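Local coordinates for orotidine 5'-phosphate decarboxylase (Lactobacillus acidophilus, PDB 3TFX), which probably catalyses the decarboxylation of orotidine 5'-monophosphate to uridine 5'-monophosphate, the last step of de novo UMP synthesis, at residues I68-A80 / I98-P110. Sequence-based numbering, arbitrary orientation.
Sequences IPNTVYNGAKALA and IKSAKDGLIAGTP
Y73 is a knob of this interface, its ring seated in the hollow formed by S100, D103, G104 and A107. CG anti to the backbone N (chi1 175°) swings the ring across helix 95-108: one face covers G104 CA, 3.9 Å from the ring centroid in a CH-pi contact, and OH reaches A107 CB at 3.4 Å. The absence of a side chain at G104 and G108 lets the helix axes approach to 6.9 Å at a crossing angle of -35°. Y73 O settles against G104 CA (3.3 Å) and K77 O against G108 CA (3.6 Å), while K77 CA lies 3.1 Å from G104 O, all CA-H...O contacts. On the barrel side, A76 CB packs against L105 CD1 (3.5 Å), and V72 CG1 meets A101 CB; L105 and A101 also touch strands 86-90 and 117-121. A80 CB packs against the backbone of L105 and G108, 3.3 Å from L105 O. P69, probably substrate-binding, rests its O on S100 CB. Replacing Y73 by an alanine is likely to leave the hollow unfilled and A107 CB without its contact. These consecutive TIM-barrel helices follow strands 58-65 and 86-90; without hydrogen bond or salt bridge between them, their fit relies on small residues and complementary shape.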
loop_
_atom_site.group_PDB
_atom_site.type_symbol
_atom_site.label_atom_id
_atom_site.label_comp_id
_atom_site.label_asym_id
_atom_site.label_seq_id
_atom_site.Cartn_x
_atom_site.Cartn_y
_atom_site.Cartn_z
ATOM N N ILE A 68 -3.156 8.435 4.777
ATOM C CA ILE A 68 -3.550 9.217 5.966
ATOM C C ILE A 68 -4.404 8.350 6.918
ATOM O O ILE A 68 -5.037 7.411 6.463
ATOM C CB ILE A 68 -4.258 10.567 5.584
ATOM C CG1 ILE A 68 -5.643 10.324 4.967
ATOM C CG2 ILE A 68 -3.383 11.376 4.614
ATOM C CD1 ILE A 68 -6.457 11.603 4.760
ATOM N N PRO A 69 -4.393 8.646 8.239
ATOM C CA PRO A 69 -5.074 7.774 9.199
ATOM C C PRO A 69 -6.522 7.409 8.838
ATOM O O PRO A 69 -6.878 6.230 8.925
ATOM C CB PRO A 69 -5.016 8.576 10.508
ATOM C CG PRO A 69 -3.743 9.346 10.397
ATOM C CD PRO A 69 -3.632 9.709 8.924
ATOM N N ASN A 70 -7.343 8.380 8.424
ATOM C CA ASN A 70 -8.753 8.072 8.115
ATOM C C ASN A 70 -8.924 7.082 6.955
ATOM O O ASN A 70 -9.788 6.218 6.995
ATOM C CB ASN A 70 -9.587 9.338 7.860
ATOM C CG ASN A 70 -11.069 9.019 7.556
ATOM O OD1 ASN A 70 -11.543 9.199 6.416
ATOM N ND2 ASN A 70 -11.798 8.519 8.573
ATOM N N THR A 71 -8.083 7.201 5.933
ATOM C CA THR A 71 -8.179 6.331 4.761
ATOM C C THR A 71 -7.723 4.911 5.130
ATOM O O THR A 71 -8.324 3.921 4.702
ATOM C CB THR A 71 -7.384 6.904 3.577
ATOM O OG1 THR A 71 -7.850 8.226 3.290
ATOM C CG2 THR A 71 -7.546 6.061 2.325
ATOM N N VAL A 72 -6.684 4.823 5.952
ATOM C CA VAL A 72 -6.164 3.524 6.390
ATOM C C VAL A 72 -7.163 2.854 7.324
ATOM O O VAL A 72 -7.356 1.636 7.267
ATOM C CB VAL A 72 -4.754 3.647 7.027
ATOM C CG1 VAL A 72 -4.227 2.276 7.495
ATOM C CG2 VAL A 72 -3.789 4.273 6.011
ATOM N N TYR A 73 -7.840 3.645 8.144
ATOM C CA TYR A 73 -8.924 3.107 8.968
ATOM C C TYR A 73 -9.896 2.334 8.082
ATOM O O TYR A 73 -10.226 1.185 8.358
ATOM C CB TYR A 73 -9.658 4.228 9.708
ATOM C CG TYR A 73 -10.861 3.765 10.496
ATOM C CD1 TYR A 73 -10.755 3.443 11.849
ATOM C CD2 TYR A 73 -12.111 3.666 9.888
ATOM C CE1 TYR A 73 -11.879 3.006 12.578
ATOM C CE2 TYR A 73 -13.231 3.241 10.597
ATOM C CZ TYR A 73 -13.111 2.915 11.941
ATOM O OH TYR A 73 -14.234 2.509 12.627
ATOM N N ASN A 74 -10.316 2.961 6.989
ATOM C CA ASN A 74 -11.316 2.382 6.118
ATOM C C ASN A 74 -10.785 1.269 5.246
ATOM O O ASN A 74 -11.498 0.304 4.995
ATOM C CB ASN A 74 -11.986 3.470 5.287
ATOM C CG ASN A 74 -12.918 4.345 6.127
ATOM O OD1 ASN A 74 -13.750 3.837 6.893
ATOM N ND2 ASN A 74 -12.794 5.654 5.972
ATOM N N GLY A 75 -9.535 1.399 4.795
ATOM C CA GLY A 75 -8.853 0.310 4.079
ATOM C C GLY A 75 -8.743 -0.928 4.956
ATOM O O GLY A 75 -9.093 -2.041 4.539
ATOM N N ALA A 76 -8.278 -0.728 6.186
ATOM C CA ALA A 76 -8.079 -1.832 7.131
ATOM C C ALA A 76 -9.408 -2.497 7.486
ATOM O O ALA A 76 -9.494 -3.730 7.541
ATOM C CB ALA A 76 -7.367 -1.346 8.385
ATOM N N LYS A 77 -10.441 -1.679 7.691
ATOM C CA LYS A 77 -11.793 -2.179 7.951
ATOM C C LYS A 77 -12.300 -3.064 6.816
ATOM O O LYS A 77 -12.852 -4.144 7.048
ATOM C CB LYS A 77 -12.748 -1.015 8.151
ATOM C CG LYS A 77 -14.084 -1.391 8.738
ATOM C CD LYS A 77 -15.002 -0.179 8.677
ATOM C CE LYS A 77 -16.434 -0.561 8.935
ATOM N NZ LYS A 77 -17.315 0.631 8.709
ATOM N N ALA A 78 -12.107 -2.584 5.588
ATOM C CA ALA A 78 -12.448 -3.345 4.396
ATOM C C ALA A 78 -11.736 -4.705 4.376
ATOM O O ALA A 78 -12.346 -5.717 4.039
ATOM C CB ALA A 78 -12.101 -2.540 3.146
ATOM N N LEU A 79 -10.458 -4.727 4.742
ATOM C CA LEU A 79 -9.693 -5.991 4.756
ATOM C C LEU A 79 -10.130 -6.983 5.839
ATOM O O LEU A 79 -10.101 -8.190 5.597
ATOM C CB LEU A 79 -8.176 -5.755 4.822
ATOM C CG LEU A 79 -7.583 -4.891 3.700
ATOM C CD1 LEU A 79 -6.062 -4.828 3.768
ATOM C CD2 LEU A 79 -8.047 -5.385 2.324
ATOM N N ALA A 80 -10.534 -6.486 7.010
ATOM C CA ALA A 80 -10.985 -7.367 8.097
ATOM C C ALA A 80 -12.299 -8.087 7.758
ATOM O O ALA A 80 -12.573 -9.167 8.283
ATOM C CB ALA A 80 -11.082 -6.610 9.431
ATOM N N ILE A 98 -1.064 4.062 12.374
ATOM C CA ILE A 98 -1.008 2.696 12.889
ATOM C C ILE A 98 -2.205 2.448 13.823
ATOM O O ILE A 98 -2.888 1.424 13.697
ATOM C CB ILE A 98 0.344 2.382 13.578
ATOM C CG1 ILE A 98 1.494 2.456 12.574
ATOM C CG2 ILE A 98 0.308 1.005 14.281
ATOM C CD1 ILE A 98 2.904 2.432 13.227
ATOM N N LYS A 99 -2.462 3.388 14.742
ATOM C CA LYS A 99 -3.616 3.287 15.647
ATOM C C LYS A 99 -4.932 3.184 14.876
ATOM O O LYS A 99 -5.801 2.382 15.234
ATOM C CB LYS A 99 -3.702 4.482 16.616
ATOM C CG LYS A 99 -2.537 4.604 17.591
ATOM C CD LYS A 99 -2.578 5.959 18.320
ATOM C CE LYS A 99 -1.369 6.161 19.218
ATOM N NZ LYS A 99 -1.494 7.477 19.952
ATOM N N SER A 100 -5.076 3.994 13.823
ATOM C CA SER A 100 -6.304 3.983 13.011
ATOM C C SER A 100 -6.458 2.658 12.270
ATOM O O SER A 100 -7.549 2.123 12.155
ATOM C CB SER A 100 -6.324 5.175 12.039
ATOM O OG SER A 100 -6.485 6.404 12.738
ATOM N N ALA A 101 -5.343 2.116 11.798
ATOM C CA ALA A 101 -5.337 0.826 11.114
ATOM C C ALA A 101 -5.899 -0.267 12.023
ATOM O O ALA A 101 -6.768 -1.041 11.614
ATOM C CB ALA A 101 -3.931 0.485 10.645
ATOM N N LYS A 102 -5.434 -0.290 13.268
ATOM C CA LYS A 102 -5.892 -1.278 14.232
ATOM C C LYS A 102 -7.375 -1.092 14.565
ATOM O O LYS A 102 -8.106 -2.081 14.644
ATOM C CB LYS A 102 -5.049 -1.258 15.518
ATOM C CG LYS A 102 -5.378 -2.422 16.498
ATOM C CD LYS A 102 -5.009 -3.811 15.924
ATOM C CE LYS A 102 -5.564 -4.976 16.794
ATOM N NZ LYS A 102 -5.341 -6.372 16.203
ATOM N N ASP A 103 -7.805 0.161 14.744
ATOM C CA ASP A 103 -9.230 0.479 15.000
ATOM C C ASP A 103 -10.113 0.070 13.831
ATOM O O ASP A 103 -11.225 -0.440 14.017
ATOM C CB ASP A 103 -9.434 1.964 15.278
ATOM C CG ASP A 103 -8.826 2.399 16.588
ATOM O OD1 ASP A 103 -8.735 1.568 17.510
ATOM O OD2 ASP A 103 -8.423 3.578 16.699
ATOM N N GLY A 104 -9.610 0.298 12.624
ATOM C CA GLY A 104 -10.280 -0.178 11.410
ATOM C C GLY A 104 -10.401 -1.693 11.372
ATOM O O GLY A 104 -11.465 -2.230 11.044
ATOM N N LEU A 105 -9.306 -2.388 11.685
ATOM C CA LEU A 105 -9.311 -3.857 11.786
ATOM C C LEU A 105 -10.393 -4.349 12.761
ATOM O O LEU A 105 -11.179 -5.240 12.438
ATOM C CB LEU A 105 -7.916 -4.367 12.212
ATOM C CG LEU A 105 -6.870 -4.919 11.213
ATOM C CD1 LEU A 105 -7.095 -4.562 9.751
ATOM C CD2 LEU A 105 -5.411 -4.638 11.630
ATOM N N ILE A 106 -10.435 -3.746 13.946
ATOM C CA ILE A 106 -11.454 -4.057 14.968
ATOM C C ILE A 106 -12.892 -3.841 14.458
ATOM O O ILE A 106 -13.756 -4.707 14.624
ATOM C CB ILE A 106 -11.192 -3.258 16.282
ATOM C CG1 ILE A 106 -9.844 -3.690 16.898
ATOM C CG2 ILE A 106 -12.345 -3.434 17.282
ATOM C CD1 ILE A 106 -9.417 -2.925 18.144
ATOM N N ALA A 107 -13.128 -2.707 13.804
ATOM C CA ALA A 107 -14.453 -2.355 13.274
ATOM C C ALA A 107 -14.924 -3.292 12.164
ATOM O O ALA A 107 -16.120 -3.553 12.029
ATOM C CB ALA A 107 -14.448 -0.905 12.778
ATOM N N GLY A 108 -13.992 -3.807 11.373
ATOM C CA GLY A 108 -14.339 -4.650 10.236
ATOM C C GLY A 108 -14.413 -6.139 10.515
ATOM O O GLY A 108 -14.845 -6.905 9.660
ATOM N N THR A 109 -13.993 -6.560 11.705
ATOM C CA THR A 109 -14.025 -7.982 12.053
ATOM C C THR A 109 -15.449 -8.447 12.379
ATOM O O THR A 109 -16.092 -7.875 13.266
ATOM C CB THR A 109 -13.107 -8.284 13.258
ATOM O OG1 THR A 109 -11.819 -7.722 13.018
ATOM C CG2 THR A 109 -12.954 -9.802 13.469
ATOM N N PRO A 110 -15.937 -9.491 11.675
ATOM C CA PRO A 110 -17.237 -10.093 11.995
ATOM C C PRO A 110 -17.241 -10.641 13.415
ATOM O O PRO A 110 -16.214 -11.143 13.884
ATOM C CB PRO A 110 -17.357 -11.234 10.983
ATOM C CG PRO A 110 -16.488 -10.829 9.862
ATOM C CD PRO A 110 -15.319 -10.150 10.512
#